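Local coordinates for cytochrome P450 monooxygenase (Rhodococcus sp. ECU0066, PDB 6KBH), which probably acts as a self-sufficient monooxygenase, joining a heme P450 to an FMN and [2Fe-2S] reductase in one chain, at residues Pro154-Leu159 with Ala399-Gln404. Sequence-based numbering, arbitrary orientation.
With HEM (protoporphyrin IX containing Fe), chain C.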
ATOM      1  N   PRO A 154      -0.245  19.194  -1.595  1.00 96.38           N
ATOM      2  CA  PRO A 154      -0.560  20.467  -0.927  1.00 95.02           C
ATOM      3  C   PRO A 154      -1.989  20.927  -1.157  1.00 86.55           C
ATOM      4  O   PRO A 154      -2.573  21.558  -0.267  1.00 88.44           O
ATOM      5  CB  PRO A 154       0.451  21.449  -1.539  1.00 92.08           C
ATOM      6  CG  PRO A 154       1.561  20.589  -2.028  1.00 84.50           C
ATOM      7  CD  PRO A 154       0.895  19.344  -2.520  1.00 92.56           C
ATOM      8  N   MET A 155      -2.567  20.629  -2.322  1.00 86.80           N
ATOM      9  CA  MET A 155      -3.913  21.101  -2.633  1.00 91.32           C
ATOM     10  C   MET A 155      -4.956  20.471  -1.716  1.00 96.23           C
ATOM     11  O   MET A 155      -5.871  21.156  -1.245  1.00 97.45           O
ATOM     12  CB  MET A 155      -4.236  20.811  -4.099  1.00 82.08           C
ATOM     13  CG  MET A 155      -5.694  21.006  -4.493  1.00 95.27           C
ATOM     14  SD  MET A 155      -6.697  19.519  -4.283  1.00103.52           S
ATOM     15  CE  MET A 155      -5.870  18.380  -5.390  1.00 88.96           C
ATOM     16  N   VAL A 156      -4.843  19.165  -1.461  1.00 92.06           N
ATOM     17  CA  VAL A 156      -5.830  18.491  -0.624  1.00 92.99           C
ATOM     18  C   VAL A 156      -5.662  18.889   0.838  1.00 98.84           C
ATOM     19  O   VAL A 156      -6.648  18.992   1.577  1.00104.23           O
ATOM     20  CB  VAL A 156      -5.742  16.966  -0.825  1.00 90.40           C
ATOM     21  CG1 VAL A 156      -4.302  16.504  -0.763  1.00 96.18           C
ATOM     22  CG2 VAL A 156      -6.590  16.229   0.205  1.00 87.48           C
ATOM     23  N   ARG A 157      -4.426  19.129   1.279  1.00 95.94           N
ATOM     24  CA  ARG A 157      -4.215  19.618   2.638  1.00 95.61           C
ATOM     25  C   ARG A 157      -4.828  21.002   2.821  1.00 98.39           C
ATOM     26  O   ARG A 157      -5.396  21.303   3.878  1.00 93.83           O
ATOM     27  CB  ARG A 157      -2.722  19.642   2.961  1.00 99.59           C
ATOM     28  CG  ARG A 157      -2.106  18.265   3.130  1.00 96.37           C
ATOM     29  CD  ARG A 157      -0.646  18.363   3.525  1.00101.10           C
ATOM     30  NE  ARG A 157      -0.066  17.050   3.781  1.00102.30           N
ATOM     31  CZ  ARG A 157      -0.158  16.413   4.943  1.00105.28           C
ATOM     32  NH1 ARG A 157      -0.811  16.968   5.956  1.00100.76           N
ATOM     33  NH2 ARG A 157       0.399  15.219   5.091  1.00 98.01           N
ATOM     34  N   ARG A 158      -4.711  21.860   1.804  1.00106.46           N
ATOM     35  CA  ARG A 158      -5.367  23.164   1.845  1.00101.62           C
ATOM     36  C   ARG A 158      -6.880  23.010   1.953  1.00107.98           C
ATOM     37  O   ARG A 158      -7.519  23.621   2.817  1.00111.05           O
ATOM     38  CB  ARG A 158      -4.991  23.976   0.604  1.00 99.61           C
ATOM     39  CG  ARG A 158      -5.627  25.361   0.543  1.00105.61           C
ATOM     40  CD  ARG A 158      -5.230  26.111  -0.724  1.00105.21           C
ATOM     41  NE  ARG A 158      -5.886  25.583  -1.919  1.00110.56           N
ATOM     42  CZ  ARG A 158      -7.103  25.934  -2.322  1.00108.70           C
ATOM     43  NH1 ARG A 158      -7.808  26.815  -1.625  1.00112.11           N
ATOM     44  NH2 ARG A 158      -7.618  25.404  -3.424  1.00102.63           N
ATOM     45  N   LEU A 159      -7.468  22.181   1.086  1.00104.18           N
ATOM     46  CA  LEU A 159      -8.922  22.048   1.054  1.00105.87           C
ATOM     47  C   LEU A 159      -9.448  21.333   2.293  1.00105.20           C
ATOM     48  O   LEU A 159     -10.534  21.661   2.787  1.00 98.95           O
ATOM     49  CB  LEU A 159      -9.351  21.313  -0.213  1.00101.00           C
ATOM     50  CG  LEU A 159      -9.144  22.082  -1.517  1.00103.95           C
ATOM     51  CD1 LEU A 159      -9.395  21.184  -2.713  1.00102.67           C
ATOM     52  CD2 LEU A 159     -10.050  23.302  -1.561  1.00107.94           C
ATOM     53  N   ALA A 399      -7.493   8.369  -3.573  1.00 78.15           N
ATOM     54  CA  ALA A 399      -8.402   8.188  -2.447  1.00 80.53           C
ATOM     55  C   ALA A 399      -7.646   7.793  -1.184  1.00 76.28           C
ATOM     56  O   ALA A 399      -8.011   8.212  -0.080  1.00 75.74           O
ATOM     57  CB  ALA A 399      -9.463   7.141  -2.789  1.00 70.64           C
ATOM     58  N   ARG A 400      -6.593   6.985  -1.325  1.00 65.86           N
ATOM     59  CA  ARG A 400      -5.788   6.611  -0.165  1.00 74.57           C
ATOM     60  C   ARG A 400      -5.137   7.835   0.466  1.00 83.99           C
ATOM     61  O   ARG A 400      -5.148   7.996   1.692  1.00 86.03           O
ATOM     62  CB  ARG A 400      -4.728   5.590  -0.572  1.00 79.75           C
ATOM     63  CG  ARG A 400      -5.190   4.153  -0.537  1.00 70.65           C
ATOM     64  CD  ARG A 400      -4.212   3.264  -1.278  1.00 70.23           C
ATOM     65  NE  ARG A 400      -4.457   1.851  -1.019  1.00 65.17           N
ATOM     66  CZ  ARG A 400      -3.937   0.861  -1.736  1.00 80.71           C
ATOM     67  NH1 ARG A 400      -3.138   1.132  -2.761  1.00 82.31           N
ATOM     68  NH2 ARG A 400      -4.212  -0.400  -1.429  1.00 80.83           N
ATOM     69  N   MET A 401      -4.545   8.700  -0.361  1.00 76.85           N
ATOM     70  CA  MET A 401      -3.975   9.945   0.145  1.00 83.20           C
ATOM     71  C   MET A 401      -5.049  10.798   0.805  1.00 84.76           C
ATOM     72  O   MET A 401      -4.871  11.298   1.923  1.00 83.78           O
ATOM     73  CB  MET A 401      -3.307  10.711  -0.999  1.00 82.07           C
ATOM     74  CG  MET A 401      -3.017  12.164  -0.677  1.00 78.00           C
ATOM     75  SD  MET A 401      -2.649  13.189  -2.112  1.00 85.06           S
ATOM     76  CE  MET A 401      -1.007  12.602  -2.522  1.00 84.90           C
ATOM     77  N   GLU A 402      -6.181  10.956   0.122  1.00 82.01           N
ATOM     78  CA  GLU A 402      -7.266  11.803   0.602  1.00 85.24           C
ATOM     79  C   GLU A 402      -7.738  11.384   1.989  1.00 86.08           C
ATOM     80  O   GLU A 402      -7.899  12.222   2.885  1.00 81.49           O
ATOM     81  CB  GLU A 402      -8.412  11.719  -0.392  1.00 89.39           C
ATOM     82  CG  GLU A 402      -9.072  13.006  -0.704  1.00 88.95           C
ATOM     83  CD  GLU A 402      -9.902  12.885  -1.944  1.00 87.45           C
ATOM     84  OE1 GLU A 402      -9.701  11.924  -2.716  1.00 91.37           O
ATOM     85  OE2 GLU A 402     -10.791  13.722  -2.125  1.00 86.98           O
ATOM     86  N   ILE A 403      -7.985  10.088   2.174  1.00 79.75           N
ATOM     87  CA  ILE A 403      -8.431   9.593   3.472  1.00 84.73           C
ATOM     88  C   ILE A 403      -7.358   9.831   4.522  1.00 93.41           C
ATOM     89  O   ILE A 403      -7.643  10.294   5.635  1.00 93.92           O
ATOM     90  CB  ILE A 403      -8.800   8.103   3.382  1.00 82.72           C
ATOM     91  CG1 ILE A 403      -9.927   7.884   2.378  1.00 87.16           C
ATOM     92  CG2 ILE A 403      -9.218   7.589   4.744  1.00 83.28           C
ATOM     93  CD1 ILE A 403     -11.222   8.495   2.798  1.00 91.60           C
ATOM     94  N   GLN A 404      -6.107   9.514   4.183  1.00 93.59           N
ATOM     95  CA  GLN A 404      -5.010   9.637   5.141  1.00 84.20           C
ATOM     96  C   GLN A 404      -4.894  11.040   5.724  1.00 85.49           C
ATOM     97  O   GLN A 404      -4.622  11.200   6.913  1.00 88.16           O
ATOM     98  CB  GLN A 404      -3.697   9.238   4.475  1.00 88.28           C
ATOM     99  CG  GLN A 404      -3.301   7.804   4.696  1.00 84.83           C
ATOM    100  CD  GLN A 404      -2.242   7.390   3.722  1.00 92.30           C
ATOM    101  OE1 GLN A 404      -2.536   7.125   2.565  1.00 98.75           O
ATOM    102  NE2 GLN A 404      -0.992   7.370   4.167  1.00 95.74           N
TER
HETATM  103  CHA HEM C 802     -12.802   1.577 -11.118  1.00 72.55           C
HETATM  104  CHB HEM C 802     -13.763   1.546  -6.166  1.00 63.93           C
HETATM  105  CHC HEM C 802     -11.945   6.497  -5.727  1.00 71.37           C
HETATM  106  CHD HEM C 802     -11.003   6.489 -10.638  1.00 75.61           C
HETATM  107  C1A HEM C 802     -13.149   1.375  -9.711  1.00 72.69           C
HETATM  108  C2A HEM C 802     -13.714   0.041  -9.476  1.00 58.52           C
HETATM  109  C3A HEM C 802     -13.977   0.029  -8.104  1.00 62.31           C
HETATM  110  C4A HEM C 802     -13.547   1.372  -7.633  1.00 54.12           C
HETATM  111  CMA HEM C 802     -14.565  -1.095  -7.309  1.00 59.17           C
HETATM  112  CAA HEM C 802     -13.940  -1.074 -10.451  1.00 61.54           C
HETATM  113  CBA HEM C 802     -12.959  -2.200 -10.352  1.00 63.91           C
HETATM  114  CGA HEM C 802     -12.938  -3.250 -11.411  1.00 66.22           C
HETATM  115  O1A HEM C 802     -14.007  -3.203 -12.074  1.00 78.76           O
HETATM  116  O2A HEM C 802     -11.857  -3.897 -11.345  1.00 62.93           O
HETATM  117  C1B HEM C 802     -13.381   2.861  -5.563  1.00 62.92           C
HETATM  118  C2B HEM C 802     -13.519   3.220  -4.078  1.00 72.66           C
HETATM  119  C3B HEM C 802     -12.945   4.769  -3.948  1.00 59.53           C
HETATM  120  C4B HEM C 802     -12.538   5.166  -5.354  1.00 64.04           C
HETATM  121  CMB HEM C 802     -14.062   2.355  -2.992  1.00 76.81           C
HETATM  122  CAB HEM C 802     -12.860   5.616  -2.724  1.00 62.85           C
HETATM  123  CBB HEM C 802     -12.185   5.048  -1.524  1.00 68.12           C
HETATM  124  C1C HEM C 802     -11.607   6.653  -7.170  1.00 75.70           C
HETATM  125  C2C HEM C 802     -11.060   7.965  -7.394  1.00 69.59           C
HETATM  126  C3C HEM C 802     -10.795   7.992  -8.745  1.00 74.99           C
HETATM  127  C4C HEM C 802     -11.208   6.674  -9.204  1.00 70.29           C
HETATM  128  CMC HEM C 802     -10.828   9.048  -6.392  1.00 69.16           C
HETATM  129  CAC HEM C 802     -10.191   9.123  -9.518  1.00 78.89           C
HETATM  130  CBC HEM C 802     -11.017   9.929 -10.454  1.00 75.69           C
HETATM  131  C1D HEM C 802     -11.455   5.140 -10.999  1.00 63.44           C
HETATM  132  C2D HEM C 802     -11.281   4.856 -12.462  1.00 60.68           C
HETATM  133  C3D HEM C 802     -11.845   3.314 -12.621  1.00 66.16           C
HETATM  134  C4D HEM C 802     -12.256   2.945 -11.224  1.00 67.02           C
HETATM  135  CMD HEM C 802     -10.729   5.773 -13.497  1.00 76.36           C
HETATM  136  CAD HEM C 802     -11.906   2.499 -13.864  1.00 75.64           C
HETATM  137  CBD HEM C 802     -10.613   1.888 -14.297  1.00 59.85           C
HETATM  138  CGD HEM C 802     -10.687   0.753 -15.251  1.00 68.09           C
HETATM  139  O1D HEM C 802     -11.857   0.301 -15.224  1.00 73.85           O
HETATM  140  O2D HEM C 802      -9.573   0.558 -15.800  1.00 65.26           O
HETATM  141  NA  HEM C 802     -13.040   2.214  -8.595  1.00 70.35           N
HETATM  142  NB  HEM C 802     -12.731   3.988  -6.316  1.00 67.37           N
HETATM  143  NC  HEM C 802     -11.709   5.836  -8.274  1.00 75.22           N
HETATM  144  ND  HEM C 802     -12.010   4.013 -10.122  1.00 64.76           N
HETATM  145 FE   HEM C 802     -12.517   4.058  -8.210  1.00 75.70          FE
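Between segments 154-159 and 399-404 a single valine makes all of the contact on its side: Val156 sends one methyl to the sulfur of Met401 and the other to the aliphatic stem of Glu402, a buried acidic residue. By their order in the chain, the two helices, 153-164 and 396-413, correspond to helices D and L of the P450 fold. Together with helices 183-192 and 284-300, likewise equivalent to E and the C-terminal part of I, they would form its four-helix core bundle. Val156 and Glu402 are the closest backbone pair, with their CA atoms 6.9 Å apart. Only 108 Å² is buried between the segments, and no hydrogen bond crosses.

The valine points toward the other helix, between the diverging side chains of Met401 and Glu402. Its CG1 lies 3.9 Å from Met401 SD. The methionine leaves its helix with CG opposite the main-chain nitrogen (chi1 164°) and stays extended to the sulfur; the bend at chi3 (-73°) turns CE away and leaves SD against the valine. On the other flank Val156 CG2 is 4.2 Å from CG of Glu402; the methylene does the touching, and the carboxylate lies beyond it. Glu402 also packs on Pro184 and Val187 of helix 183-192 and on Thr287 of helix 284-300, placing it amid the bundle.

A salt bridge from Arg157 to Glu408, further along helix 396-413, adds a polar link between the same two helices. Arg400 faces elsewhere, pairing with Glu320 and with Asp730 of the 2Fe-2S domain, and so ties helix 396-413, which lines the heme pocket, to the domain that probably delivers electrons. One turn before the valine contact, the same helix reaches the cofactor, where Ala399 CB rests 3.7 Å from CBB, the end of a heme vinyl group.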